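PDB 7BYV: galactan 1,3-beta-galactosidase from Phanerochaete chrysosporium, which acts as a family 43 exo-beta-1,3-galactanase, probably removing galactose units from the end of beta-1,3-galactan chains such as those of arabinogalactans. Local coordinates for residues V49-S54 / N64-P69; V81-V86 / S136-I141; V96-S101 / A109-A114; A185-P190 / L201-T206; N196-L201 / S218-A223. The protein carries 1 engineered substitution. All coordinates share one frame; numbering follows the deposited sequence.

Contact 1. Residues V49-S54 / N64-P69; sequences VSCYTS and NDALSP
V49 sets CG1 anti to the backbone N (chi1 173°), which puts CG2 on the side of that N, while L67 stretches its CG anti to its own N (chi1 -180°). With these torsions the two aliphatic side chains meet at a slant, V49 CB lying 3.5 Å from L67 CB, and the CG2 branch of V49 comes 3.8 Å from L67 CD2. Their backbones form a single antiparallel bridge: V49 N donates to L67 O at 2.9 Å, and L67 N returns a weak, longer bond to V49 O. A66 and L67 both stand opposite V49, a classic beta bulge, by which the loop after strand 61-62 continues alongside the start of strand 49-54 in one four-stranded blade of the family 43 beta-propeller. Further along, C51 CB rests 3.2 Å from N64 O, and its SG, tied by a disulfide to C120, lies 4.1 Å from A66 CB. D65 brings OD1 to within 3.6 Å of S50 CA. The hydroxyl of S50 is hydrogen-bonded to Q19 O and G36 O. M97 of strand 94-102 packs on V49, A66 and L67 together.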
# COMPACT_ATOMS: atom_id res chain seq x y z
N VAL A 49 -12.88 5.17 10.90
CA VAL A 49 -11.59 4.54 11.13
C VAL A 49 -11.91 3.09 11.47
O VAL A 49 -12.46 2.79 12.53
CB VAL A 49 -10.80 5.23 12.24
CG1 VAL A 49 -9.52 4.45 12.58
CG2 VAL A 49 -10.48 6.66 11.86
N SER A 50 -11.59 2.18 10.56
CA SER A 50 -11.89 0.78 10.72
C SER A 50 -10.88 0.13 11.65
O SER A 50 -9.92 0.76 12.09
CB SER A 50 -11.89 0.08 9.37
OG SER A 50 -10.57 0.03 8.86
N CYS A 51 -11.07 -1.15 11.93
CA CYS A 51 -10.23 -1.86 12.88
C CYS A 51 -10.25 -3.34 12.55
O CYS A 51 -11.31 -3.96 12.63
CB CYS A 51 -10.74 -1.64 14.29
SG CYS A 51 -9.43 -1.63 15.53
N TYR A 52 -9.10 -3.89 12.21
CA TYR A 52 -8.96 -5.30 11.91
C TYR A 52 -7.86 -5.89 12.78
O TYR A 52 -6.88 -5.21 13.10
CB TYR A 52 -8.64 -5.54 10.42
CG TYR A 52 -9.69 -5.02 9.45
CD1 TYR A 52 -9.89 -3.66 9.27
CD2 TYR A 52 -10.48 -5.90 8.70
CE1 TYR A 52 -10.84 -3.18 8.38
CE2 TYR A 52 -11.44 -5.44 7.80
CZ TYR A 52 -11.61 -4.08 7.66
OH TYR A 52 -12.55 -3.61 6.78
N THR A 53 -8.04 -7.15 13.18
CA THR A 53 -7.04 -7.85 13.98
C THR A 53 -6.60 -9.13 13.29
O THR A 53 -7.31 -9.69 12.45
CB THR A 53 -7.56 -8.19 15.38
OG1 THR A 53 -8.61 -9.16 15.27
CG2 THR A 53 -8.09 -6.94 16.07
N SER A 54 -5.43 -9.61 13.69
CA SER A 54 -4.81 -10.80 13.12
C SER A 54 -3.65 -11.22 14.00
O SER A 54 -3.13 -10.42 14.78
CB SER A 54 -4.32 -10.56 11.69
OG SER A 54 -3.15 -11.32 11.40
N ASN A 64 -15.25 -3.89 15.64
CA ASN A 64 -16.00 -2.65 15.61
C ASN A 64 -15.11 -1.54 15.05
O ASN A 64 -13.88 -1.63 15.07
CB ASN A 64 -16.46 -2.26 17.01
CG ASN A 64 -15.30 -1.76 17.88
OD1 ASN A 64 -14.94 -0.56 17.85
ND2 ASN A 64 -14.68 -2.68 18.64
N ASP A 65 -15.74 -0.49 14.55
CA ASP A 65 -14.98 0.65 14.06
C ASP A 65 -14.48 1.48 15.22
O ASP A 65 -15.25 1.89 16.10
CB ASP A 65 -15.82 1.47 13.08
CG ASP A 65 -15.99 0.75 11.76
OD1 ASP A 65 -15.28 -0.27 11.55
OD2 ASP A 65 -16.82 1.19 10.93
N ALA A 66 -13.16 1.71 15.24
CA ALA A 66 -12.43 2.39 16.31
C ALA A 66 -12.63 3.90 16.31
O ALA A 66 -12.24 4.55 17.29
CB ALA A 66 -10.94 2.07 16.20
N LEU A 67 -13.24 4.47 15.27
CA LEU A 67 -13.59 5.88 15.30
C LEU A 67 -14.68 6.11 14.28
O LEU A 67 -14.61 5.58 13.17
CB LEU A 67 -12.37 6.76 15.02
CG LEU A 67 -12.58 8.28 15.01
CD1 LEU A 67 -13.28 8.73 16.29
CD2 LEU A 67 -11.23 8.97 14.84
N SER A 68 -15.69 6.89 14.65
CA SER A 68 -16.91 7.04 13.87
C SER A 68 -17.30 8.51 13.87
O SER A 68 -16.96 9.24 14.81
CB SER A 68 -18.05 6.21 14.47
OG SER A 68 -17.55 4.98 14.96
N PRO A 69 -18.01 8.97 12.84
CA PRO A 69 -18.28 10.41 12.72
C PRO A 69 -19.13 10.96 13.86
O PRO A 69 -19.90 10.24 14.49
CB PRO A 69 -19.01 10.53 11.38
CG PRO A 69 -18.61 9.30 10.62
CD PRO A 69 -18.44 8.22 11.65

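Contact 2. Residues V81-V86 / S136-I141; sequences VERPKV and SRDESI. With GAL (beta-D-galactopyranose), chain C; GAL (beta-D-galactopyranose), chain B.
The sugar-binding centre of the family 43 propeller is built here from two innermost strands of adjacent blades, 81-86 and 139-141, which run nearly parallel, 12° apart. R83 and D138 cross between them: R83 NE lies 3.4 Å from D138 OD2 in a salt bridge, the guanidinium and carboxylate planes turned 61° apart. Both then reach the same hydroxyl of the galactose of chain C. Its O2 donates to D138 OD2 at 2.8 Å and accepts from R83 NH2 at 3.1 Å, lying at the edge of the guanidinium, near its plane. E82 extends alongside, its OE1 taking bonds from O4 at 2.9 Å and O3 at 3.2 Å, while OE2 is held by Y106. Behind the site, E139 OE2 comes to 2.7 Å of R83 O, and K85 CB packs against I141 CG1 at 3.8 Å. Because E82 OE1 takes a bond from O4, the hydroxyl axial in galactose, the site probably favours the galacto configuration, while the charged groups on O2 and O3 anchor the ring.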
# COMPACT_ATOMS: atom_id res chain seq x y z
N VAL A 81 -10.73 12.33 7.40
CA VAL A 81 -9.98 11.67 8.46
C VAL A 81 -9.07 10.63 7.80
O VAL A 81 -9.55 9.59 7.34
CB VAL A 81 -10.89 11.01 9.50
CG1 VAL A 81 -10.08 10.08 10.44
CG2 VAL A 81 -11.64 12.07 10.28
N GLU A 82 -7.77 10.91 7.76
CA GLU A 82 -6.84 10.12 6.96
C GLU A 82 -5.69 9.60 7.80
O GLU A 82 -5.30 10.20 8.81
CB GLU A 82 -6.31 10.94 5.80
CG GLU A 82 -7.41 11.29 4.84
CD GLU A 82 -6.91 12.00 3.60
OE1 GLU A 82 -5.76 12.48 3.62
OE2 GLU A 82 -7.69 12.06 2.62
N ARG A 83 -5.15 8.47 7.36
CA ARG A 83 -3.97 7.82 7.91
C ARG A 83 -4.03 7.73 9.42
O ARG A 83 -3.24 8.39 10.11
CB ARG A 83 -2.71 8.58 7.47
CG ARG A 83 -2.74 8.97 6.02
CD ARG A 83 -1.36 9.35 5.45
NE ARG A 83 -1.44 9.46 3.99
CZ ARG A 83 -1.09 8.47 3.16
NH1 ARG A 83 -0.61 7.34 3.66
NH2 ARG A 83 -1.19 8.63 1.84
N PRO A 84 -4.94 6.95 9.99
CA PRO A 84 -4.92 6.75 11.44
C PRO A 84 -3.67 5.99 11.86
O PRO A 84 -3.29 4.99 11.24
CB PRO A 84 -6.20 5.96 11.72
CG PRO A 84 -6.50 5.28 10.44
CD PRO A 84 -6.04 6.20 9.35
N LYS A 85 -3.03 6.48 12.92
CA LYS A 85 -1.91 5.79 13.55
C LYS A 85 -2.25 5.59 15.01
O LYS A 85 -3.02 6.37 15.59
CB LYS A 85 -0.62 6.58 13.40
CG LYS A 85 -0.27 6.88 11.97
CD LYS A 85 0.23 5.65 11.24
CE LYS A 85 0.36 5.94 9.75
NZ LYS A 85 -0.97 5.91 9.10
N VAL A 86 -1.70 4.54 15.61
CA VAL A 86 -2.02 4.20 16.98
C VAL A 86 -0.77 3.64 17.64
O VAL A 86 -0.20 2.65 17.16
CB VAL A 86 -3.19 3.20 17.09
CG1 VAL A 86 -3.17 2.51 18.44
CG2 VAL A 86 -4.52 3.90 16.90
N SER A 136 -0.61 20.61 9.14
CA SER A 136 -0.31 19.20 9.21
C SER A 136 -1.29 18.50 8.29
O SER A 136 -2.49 18.52 8.56
CB SER A 136 -0.46 18.68 10.63
OG SER A 136 -0.22 17.29 10.67
N ARG A 137 -0.81 17.88 7.20
CA ARG A 137 -1.68 17.11 6.32
C ARG A 137 -1.31 15.65 6.48
O ARG A 137 -1.66 15.03 7.50
CB ARG A 137 -1.62 17.66 4.90
CG ARG A 137 -2.63 18.75 4.64
CD ARG A 137 -2.24 19.65 3.47
NE ARG A 137 -3.09 20.83 3.40
CZ ARG A 137 -2.72 22.05 3.80
NH1 ARG A 137 -1.50 22.26 4.29
NH2 ARG A 137 -3.57 23.06 3.72
N ASP A 138 -0.58 15.04 5.53
CA ASP A 138 -0.17 13.65 5.70
C ASP A 138 0.74 13.53 6.92
O ASP A 138 1.69 14.31 7.09
CB ASP A 138 0.55 13.12 4.46
CG ASP A 138 -0.43 12.67 3.35
OD1 ASP A 138 -1.64 12.94 3.44
OD2 ASP A 138 0.02 12.04 2.38
N GLU A 139 0.43 12.58 7.80
CA GLU A 139 1.18 12.43 9.03
C GLU A 139 1.40 10.95 9.32
O GLU A 139 0.87 10.08 8.63
CB GLU A 139 0.50 13.11 10.22
CG GLU A 139 -0.97 12.85 10.35
CD GLU A 139 -1.30 11.39 10.57
OE1 GLU A 139 -0.67 10.76 11.45
OE2 GLU A 139 -2.18 10.86 9.86
N SER A 140 2.16 10.71 10.38
CA SER A 140 2.51 9.40 10.91
C SER A 140 3.04 9.59 12.33
O SER A 140 3.44 10.69 12.72
CB SER A 140 3.55 8.70 10.04
OG SER A 140 3.76 7.37 10.49
N ILE A 141 3.04 8.50 13.09
CA ILE A 141 3.52 8.50 14.47
C ILE A 141 4.63 7.48 14.56
O ILE A 141 4.45 6.32 14.17
CB ILE A 141 2.41 8.16 15.47
CG1 ILE A 141 1.25 9.17 15.41
CG2 ILE A 141 2.97 8.06 16.85
CD1 ILE A 141 1.63 10.58 15.77
C1 GAL C . -2.67 13.06 -1.15
C2 GAL C . -2.63 12.11 0.13
C3 GAL C . -3.86 11.26 0.28
C4 GAL C . -5.11 12.12 0.03
C5 GAL C . -5.13 12.57 -1.47
C6 GAL C . -5.98 13.82 -1.83
O2 GAL C . -1.52 11.24 0.17
O3 GAL C . -3.93 10.75 1.61
O4 GAL C . -5.14 13.27 0.93
O5 GAL C . -3.77 12.76 -2.06
O6 GAL C . -5.80 14.21 -3.21
C1 GAL B . -1.11 17.83 -2.47
C2 GAL B . -1.00 16.30 -2.21
C3 GAL B . -2.39 15.68 -1.81
C4 GAL B . -3.11 16.48 -0.67
C5 GAL B . -3.08 17.99 -0.97
C6 GAL B . -3.57 18.90 0.21
O2 GAL B . -0.47 15.59 -3.34
O3 GAL B . -2.23 14.35 -1.33
O4 GAL B . -2.52 16.21 0.64
O5 GAL B . -1.73 18.45 -1.31
O6 GAL B . -3.73 20.29 -0.20

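Contact 3. Residues V96-S101 / A109-A114; sequences VMWFHS and AMVGVA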
# COMPACT_ATOMS: atom_id res chain seq x y z
N VAL A 96 -3.52 5.83 22.02
CA VAL A 96 -3.71 7.17 21.49
C VAL A 96 -3.62 7.09 19.98
O VAL A 96 -2.63 6.59 19.43
CB VAL A 96 -2.67 8.15 22.06
CG1 VAL A 96 -3.04 9.59 21.69
CG2 VAL A 96 -2.57 7.98 23.56
N MET A 97 -4.66 7.58 19.31
CA MET A 97 -4.77 7.54 17.86
C MET A 97 -4.55 8.94 17.30
O MET A 97 -5.16 9.91 17.78
CB MET A 97 -6.13 7.00 17.43
CG MET A 97 -6.42 7.15 15.94
SD MET A 97 -8.14 6.85 15.47
CE MET A 97 -8.28 5.14 16.01
N TRP A 98 -3.67 9.04 16.31
CA TRP A 98 -3.47 10.29 15.58
C TRP A 98 -3.96 10.10 14.15
O TRP A 98 -3.89 8.99 13.60
CB TRP A 98 -2.00 10.71 15.59
CG TRP A 98 -1.56 11.12 16.96
CD1 TRP A 98 -1.53 10.34 18.07
CD2 TRP A 98 -1.10 12.42 17.36
NE1 TRP A 98 -1.08 11.06 19.14
CE2 TRP A 98 -0.81 12.34 18.73
CE3 TRP A 98 -0.91 13.63 16.70
CZ2 TRP A 98 -0.34 13.44 19.45
CZ3 TRP A 98 -0.45 14.71 17.41
CH2 TRP A 98 -0.17 14.61 18.77
N PHE A 99 -4.45 11.18 13.57
CA PHE A 99 -4.88 11.12 12.18
C PHE A 99 -4.81 12.52 11.58
O PHE A 99 -4.75 13.52 12.29
CB PHE A 99 -6.30 10.54 12.05
CG PHE A 99 -7.35 11.26 12.87
CD1 PHE A 99 -7.61 10.88 14.18
CD2 PHE A 99 -8.07 12.32 12.33
CE1 PHE A 99 -8.56 11.53 14.94
CE2 PHE A 99 -9.03 12.98 13.08
CZ PHE A 99 -9.28 12.58 14.39
N HIS A 100 -4.82 12.55 10.27
CA HIS A 100 -4.93 13.81 9.56
C HIS A 100 -6.40 14.23 9.58
O HIS A 100 -7.25 13.58 8.97
CB HIS A 100 -4.40 13.64 8.14
CG HIS A 100 -4.67 14.79 7.24
ND1 HIS A 100 -4.55 14.70 5.87
CD2 HIS A 100 -5.04 16.07 7.51
CE1 HIS A 100 -4.84 15.87 5.33
NE2 HIS A 100 -5.14 16.72 6.30
N SER A 101 -6.70 15.28 10.32
CA SER A 101 -8.06 15.80 10.43
C SER A 101 -8.16 17.03 9.55
O SER A 101 -7.42 18.00 9.76
CB SER A 101 -8.38 16.14 11.89
OG SER A 101 -9.54 16.95 12.00
N ALA A 109 -6.04 21.45 7.51
CA ALA A 109 -4.66 20.98 7.70
C ALA A 109 -4.32 20.85 9.19
O ALA A 109 -3.48 21.55 9.74
CB ALA A 109 -3.68 21.91 6.98
N MET A 110 -5.00 19.91 9.83
CA MET A 110 -4.87 19.71 11.26
C MET A 110 -4.53 18.26 11.57
O MET A 110 -4.59 17.38 10.71
CB MET A 110 -6.15 20.10 12.01
CG MET A 110 -6.68 21.48 11.70
SD MET A 110 -8.10 21.90 12.75
CE MET A 110 -7.41 23.23 13.72
N VAL A 111 -4.20 18.04 12.78
CA VAL A 111 -4.13 16.70 13.33
C VAL A 111 -5.35 16.51 14.20
O VAL A 111 -5.96 17.48 14.66
CB VAL A 111 -2.82 16.51 14.13
CG1 VAL A 111 -2.92 15.34 15.00
CG2 VAL A 111 -1.68 16.31 13.18
N GLY A 112 -5.77 15.27 14.36
CA GLY A 112 -6.78 14.93 15.34
C GLY A 112 -6.26 13.84 16.26
O GLY A 112 -5.43 13.01 15.88
N VAL A 113 -6.75 13.88 17.49
CA VAL A 113 -6.38 12.89 18.49
C VAL A 113 -7.66 12.27 19.04
O VAL A 113 -8.74 12.87 18.99
CB VAL A 113 -5.51 13.51 19.61
CG1 VAL A 113 -4.90 12.44 20.49
CG2 VAL A 113 -4.40 14.34 19.01
N ALA A 114 -7.53 11.04 19.51
CA ALA A 114 -8.60 10.31 20.15
C ALA A 114 -7.92 9.26 21.02
O ALA A 114 -6.79 8.86 20.73
CB ALA A 114 -9.54 9.67 19.12
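W98 presents one face of its indole to V113, whose CG2 stands 4.0 Å from the centroid of the six-membered ring and almost exactly over it, 4° off the normal. The two belong to the beta hairpin of strands 94-102 and 110-116, the central strands of a four-stranded propeller blade. F99, on the other side of the sheet, lays a face against the backbone of G112, with G112 CA 3.8 Å from the ring centroid and displaced toward the rim. The H100 imidazole offers an edge instead, its CD2 lying 3.5 Å from M110 O. F99 reaches across because its CG sits between the backbone N and the carbonyl carbon (chi1 55°), and G112, having no side chain, lets the ring lie flat on the chain. V96 CG1 adds an aliphatic touch, 3.6 Å from V113 CG1. The same pairing carries H100 to the sugar site: its ND1 makes a weak bond to E82 OE1, and its NE2 is fixed by D102. W98 also packs on I141 of the next blade. Backbone bonds join the pairs F99 with G112 and S101 with M110 in both directions. At the far end M97 N donates to A114 O, 2.9 Å away, with its N-H aimed almost straight at the oxygen (177°).

Contact 4. Residues A185-P190 / L201-T206; sequences ATLQAP and LIASHT. Engineered in segment 185-190: Q188 (natural residue Glu). With GAL (beta-D-galactopyranose), chain B; GAL (beta-D-galactopyranose), chain C; GAL (beta-D-galactopyranose), chain D.
Q188 and S204 mark the close-packed part of this contact, where Q188 N donates to S204 O at 2.8 Å and a weak bond returns from S204 N to Q188 O. On the buried side L187 CD2 lies 3.8 Å from A203 CB, and F163 and F217 pack around the leucine. The chain turns a corner at A189, so that strands 187-188 and 190-195 both pair with strand 198-205 in one blade of the propeller. Q188, an engineered replacement for glutamate, places CG between its backbone N and carbonyl carbon (chi1 61°), beside T206 CG2 at 3.6 Å, and extends its amide to the galactose of chain B. The end at T186 and T206 is looser and partly exposed. There water 1 links T186 OG1 and T206 N at 2.9 and 3.0 Å, and T206 OG1 donates to O2 of the chain D galactose at a doubtfully short 2.5 Å. H205 lies between these regimes: its ND1 donates to T186 O at 3.3 Å from above the carbonyl plane, L187 CD2 covers one ring face, and NE2 is bonded to Q229. Replacing H205 with an alanine would probably leave T186 O without its imidazole donor and take away the ring that L187 CD2 packs on. S204 OG donates to H205 O and is also bonded to Q243.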
# COMPACT_ATOMS: atom_id res chain seq x y z
N ALA A 185 11.05 19.95 0.97
CA ALA A 185 11.13 18.53 0.67
C ALA A 185 9.92 18.04 -0.13
O ALA A 185 10.03 17.02 -0.82
CB ALA A 185 11.25 17.74 1.97
N THR A 186 8.80 18.77 -0.07
CA THR A 186 7.49 18.33 -0.54
C THR A 186 7.28 16.82 -0.37
O THR A 186 6.96 16.09 -1.32
CB THR A 186 7.24 18.78 -1.98
OG1 THR A 186 8.06 18.03 -2.89
CG2 THR A 186 7.52 20.30 -2.14
N LEU A 187 7.47 16.35 0.87
CA LEU A 187 7.29 14.96 1.23
C LEU A 187 5.94 14.78 1.90
O LEU A 187 5.52 15.62 2.70
CB LEU A 187 8.38 14.48 2.18
CG LEU A 187 9.78 14.32 1.58
CD1 LEU A 187 10.80 14.06 2.69
CD2 LEU A 187 9.82 13.20 0.54
N GLN A 188 5.25 13.70 1.55
CA GLN A 188 4.05 13.29 2.24
C GLN A 188 4.07 11.77 2.33
O GLN A 188 5.05 11.12 1.95
CB GLN A 188 2.79 13.82 1.56
CG GLN A 188 2.61 13.34 0.14
CD GLN A 188 1.27 13.76 -0.44
OE1 GLN A 188 0.55 14.56 0.16
NE2 GLN A 188 0.93 13.21 -1.59
N ALA A 189 2.98 11.21 2.85
CA ALA A 189 2.86 9.79 3.12
C ALA A 189 4.09 9.22 3.85
O ALA A 189 4.72 8.29 3.35
CB ALA A 189 2.61 9.02 1.84
N PRO A 190 4.44 9.76 5.03
CA PRO A 190 5.65 9.31 5.71
C PRO A 190 5.47 8.09 6.60
O PRO A 190 4.39 7.81 7.14
CB PRO A 190 6.01 10.53 6.57
CG PRO A 190 4.68 11.01 7.00
CD PRO A 190 3.77 10.82 5.80
N LEU A 201 13.48 7.03 7.23
CA LEU A 201 12.23 7.67 6.86
C LEU A 201 11.88 7.27 5.44
O LEU A 201 12.72 7.36 4.55
CB LEU A 201 12.34 9.20 6.96
CG LEU A 201 11.19 9.95 6.28
CD1 LEU A 201 9.95 9.91 7.17
CD2 LEU A 201 11.56 11.40 5.92
N ILE A 202 10.65 6.82 5.23
CA ILE A 202 10.12 6.53 3.90
C ILE A 202 8.96 7.49 3.63
O ILE A 202 8.17 7.79 4.53
CB ILE A 202 9.66 5.07 3.78
CG1 ILE A 202 10.88 4.15 3.83
CG2 ILE A 202 8.93 4.82 2.47
CD1 ILE A 202 10.54 2.78 4.26
N ALA A 203 8.87 7.95 2.40
CA ALA A 203 7.92 9.01 2.08
C ALA A 203 7.72 9.09 0.58
O ALA A 203 8.63 8.77 -0.21
CB ALA A 203 8.41 10.36 2.64
N SER A 204 6.52 9.48 0.18
CA SER A 204 6.26 9.89 -1.19
C SER A 204 6.54 11.38 -1.35
O SER A 204 6.56 12.15 -0.37
CB SER A 204 4.81 9.60 -1.58
OG SER A 204 3.94 10.65 -1.15
N HIS A 205 6.80 11.78 -2.59
CA HIS A 205 6.63 13.16 -2.99
C HIS A 205 5.14 13.44 -3.18
O HIS A 205 4.29 12.56 -3.01
CB HIS A 205 7.46 13.44 -4.24
CG HIS A 205 8.90 13.67 -3.92
ND1 HIS A 205 9.33 14.75 -3.16
CD2 HIS A 205 10.01 12.94 -4.19
CE1 HIS A 205 10.64 14.67 -3.00
NE2 HIS A 205 11.08 13.58 -3.62
N THR A 206 4.80 14.68 -3.50
CA THR A 206 3.40 15.09 -3.61
C THR A 206 2.99 15.15 -5.07
O THR A 206 3.58 15.91 -5.85
CB THR A 206 3.18 16.45 -2.96
OG1 THR A 206 4.05 17.39 -3.60
CG2 THR A 206 3.51 16.39 -1.47
C1 GAL B . -1.11 17.83 -2.47
C2 GAL B . -1.00 16.30 -2.21
C3 GAL B . -2.39 15.68 -1.81
C4 GAL B . -3.11 16.48 -0.67
C5 GAL B . -3.08 17.99 -0.97
C6 GAL B . -3.57 18.90 0.21
O2 GAL B . -0.47 15.59 -3.34
O3 GAL B . -2.23 14.35 -1.33
O4 GAL B . -2.52 16.21 0.64
O5 GAL B . -1.73 18.45 -1.31
O6 GAL B . -3.73 20.29 -0.20
C1 GAL C . -2.67 13.06 -1.15
C2 GAL C . -2.63 12.11 0.13
C3 GAL C . -3.86 11.26 0.28
C4 GAL C . -5.11 12.12 0.03
C5 GAL C . -5.13 12.57 -1.47
C6 GAL C . -5.98 13.82 -1.83
O2 GAL C . -1.52 11.24 0.17
O3 GAL C . -3.93 10.75 1.61
O4 GAL C . -5.14 13.27 0.93
O5 GAL C . -3.77 12.76 -2.06
O6 GAL C . -5.80 14.21 -3.21
C1 GAL D . 1.72 21.64 -4.23
C2 GAL D . 1.65 20.48 -3.23
C3 GAL D . 0.18 20.05 -3.20
C4 GAL D . -0.59 21.17 -2.45
C5 GAL D . -0.38 22.53 -3.21
C6 GAL D . -0.91 23.81 -2.46
O1 GAL D . 3.06 21.97 -4.66
O2 GAL D . 2.49 19.40 -3.58
O3 GAL D . -0.09 18.74 -2.60
O4 GAL D . -0.14 21.29 -1.08
O5 GAL D . 1.05 22.79 -3.62
O6 GAL D . -2.34 23.95 -2.58
O HOH W 1 6.64 16.53 -4.95

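Contact 5. Residues N196-L201 / S218-A223; sequences NGEYFL and SASSLA
Y199 and A219 form an antiparallel hydrogen-bonded pair, Y199 N donating to A219 O at 2.7 Å and A219 N to Y199 O at 2.9 Å; F200 and S218 follow as a non-hydrogen-bonded pair. Beyond A219 the second segment enters an ST turn, in which S221 OG accepts from A223 N. L222, within this turn, lies over one face of the Y199 ring, the two side chains crossing at about a right angle, with L222 CG 3.8 Å from the ring centroid. A219 O and S220 O lie at the edge of the same ring. On the other side of the sheet S218 CB sits over one face of F200, 4.1 Å from its centroid. E198 bends at chi2 (83°), laying its carboxylate along the A219-S220 peptide, and water 2 is bonded to S218 OG at 2.9 Å. The hydroxyl of Y199 is bonded to D144 and K194. An alanine in place of Y199 is likely to strip L222 of its ring partner and deprive D144 of the phenol. The hairpin of strands 198-205 and 215-219 is flanked by strand 190-195, F200 meets F278 edge-to-face, and L222 packs on I192 and on V179 of strand 175-182.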
# COMPACT_ATOMS: atom_id res chain seq x y z
N ASN A 196 19.05 -1.23 12.95
CA ASN A 196 20.48 -1.15 13.24
C ASN A 196 20.82 0.21 13.84
O ASN A 196 21.79 0.87 13.45
CB ASN A 196 21.31 -1.44 11.98
CG ASN A 196 21.37 -2.94 11.62
OD1 ASN A 196 20.68 -3.77 12.21
ND2 ASN A 196 22.21 -3.27 10.64
N GLY A 197 19.97 0.66 14.76
CA GLY A 197 20.18 1.91 15.47
C GLY A 197 20.11 3.16 14.61
O GLY A 197 20.42 4.27 15.06
N GLU A 198 19.69 2.99 13.36
CA GLU A 198 19.56 4.09 12.42
C GLU A 198 18.09 4.27 12.06
O GLU A 198 17.35 3.28 11.92
CB GLU A 198 20.40 3.82 11.16
CG GLU A 198 20.51 5.00 10.19
CD GLU A 198 21.61 5.99 10.59
OE1 GLU A 198 22.16 5.87 11.71
OE2 GLU A 198 21.91 6.90 9.76
N TYR A 199 17.65 5.52 11.96
CA TYR A 199 16.26 5.82 11.63
C TYR A 199 16.11 5.97 10.12
O TYR A 199 16.82 6.77 9.51
CB TYR A 199 15.78 7.11 12.30
CG TYR A 199 15.87 7.10 13.79
CD1 TYR A 199 14.81 6.64 14.57
CD2 TYR A 199 17.00 7.59 14.44
CE1 TYR A 199 14.88 6.65 15.96
CE2 TYR A 199 17.07 7.60 15.83
CZ TYR A 199 16.00 7.13 16.57
OH TYR A 199 16.07 7.15 17.94
N PHE A 200 15.18 5.22 9.54
CA PHE A 200 14.89 5.29 8.12
C PHE A 200 13.52 5.92 7.93
O PHE A 200 12.52 5.41 8.44
CB PHE A 200 14.96 3.91 7.50
CG PHE A 200 16.36 3.39 7.39
CD1 PHE A 200 16.96 2.77 8.45
CD2 PHE A 200 17.08 3.56 6.22
CE1 PHE A 200 18.26 2.31 8.37
CE2 PHE A 200 18.38 3.09 6.12
CZ PHE A 200 18.97 2.46 7.20
N LEU A 201 13.48 7.03 7.23
CA LEU A 201 12.23 7.67 6.86
C LEU A 201 11.88 7.27 5.44
O LEU A 201 12.72 7.36 4.55
CB LEU A 201 12.34 9.20 6.96
CG LEU A 201 11.19 9.95 6.28
CD1 LEU A 201 9.95 9.91 7.17
CD2 LEU A 201 11.56 11.40 5.92
N SER A 218 17.90 8.38 5.68
CA SER A 218 18.34 7.83 6.96
C SER A 218 18.97 8.91 7.82
O SER A 218 19.43 9.94 7.33
CB SER A 218 19.33 6.66 6.79
OG SER A 218 20.45 7.05 6.01
N ALA A 219 18.97 8.66 9.13
CA ALA A 219 19.63 9.51 10.11
C ALA A 219 19.89 8.71 11.40
O ALA A 219 19.15 7.78 11.74
CB ALA A 219 18.80 10.75 10.42
N SER A 220 20.97 9.09 12.10
CA SER A 220 21.30 8.50 13.38
C SER A 220 20.57 9.15 14.54
O SER A 220 20.61 8.63 15.65
CB SER A 220 22.81 8.57 13.61
OG SER A 220 23.30 9.86 13.29
N SER A 221 19.93 10.29 14.30
CA SER A 221 19.02 10.95 15.22
C SER A 221 17.84 11.48 14.42
O SER A 221 18.02 11.96 13.29
CB SER A 221 19.71 12.11 15.94
OG SER A 221 18.77 13.10 16.32
N LEU A 222 16.65 11.43 15.01
CA LEU A 222 15.48 12.02 14.38
C LEU A 222 15.64 13.51 14.08
O LEU A 222 14.92 14.04 13.23
CB LEU A 222 14.25 11.82 15.26
CG LEU A 222 13.87 10.35 15.35
CD1 LEU A 222 12.80 10.18 16.35
CD2 LEU A 222 13.41 9.86 13.99
N ALA A 223 16.54 14.20 14.78
CA ALA A 223 16.80 15.60 14.45
C ALA A 223 17.57 15.75 13.15
O ALA A 223 17.50 16.81 12.52
CB ALA A 223 17.55 16.28 15.59
O HOH W 2 22.44 8.90 6.95

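How the contacts relate
Contacts 2 and 4 meet at the bound galactotriose: D138 OD2 lies 3.1 Å from A189 N, a probable hydrogen bond, and both contacts touch the galactoses of chains B and C. Contact 3 adjoins contact 2 in one sheet, with K85 N 2.7 Å from W98 O and E82 O 2.8 Å from H100 N, so the hairpin's first strand lies beside the strand that carries E82 and R83. Contact 1 packs against both from the preceding blade, V49 CG2 lying 3.7 Å from V81 CG1 and L67 CD2 3.7 Å from F99 CE1. The side chain of V49 is about 9 Å from that of E82. Contact 5 shares L201 and strand 198-205 with contact 4 but lies away from the annotated sites, the centres of the two about 16 Å apart.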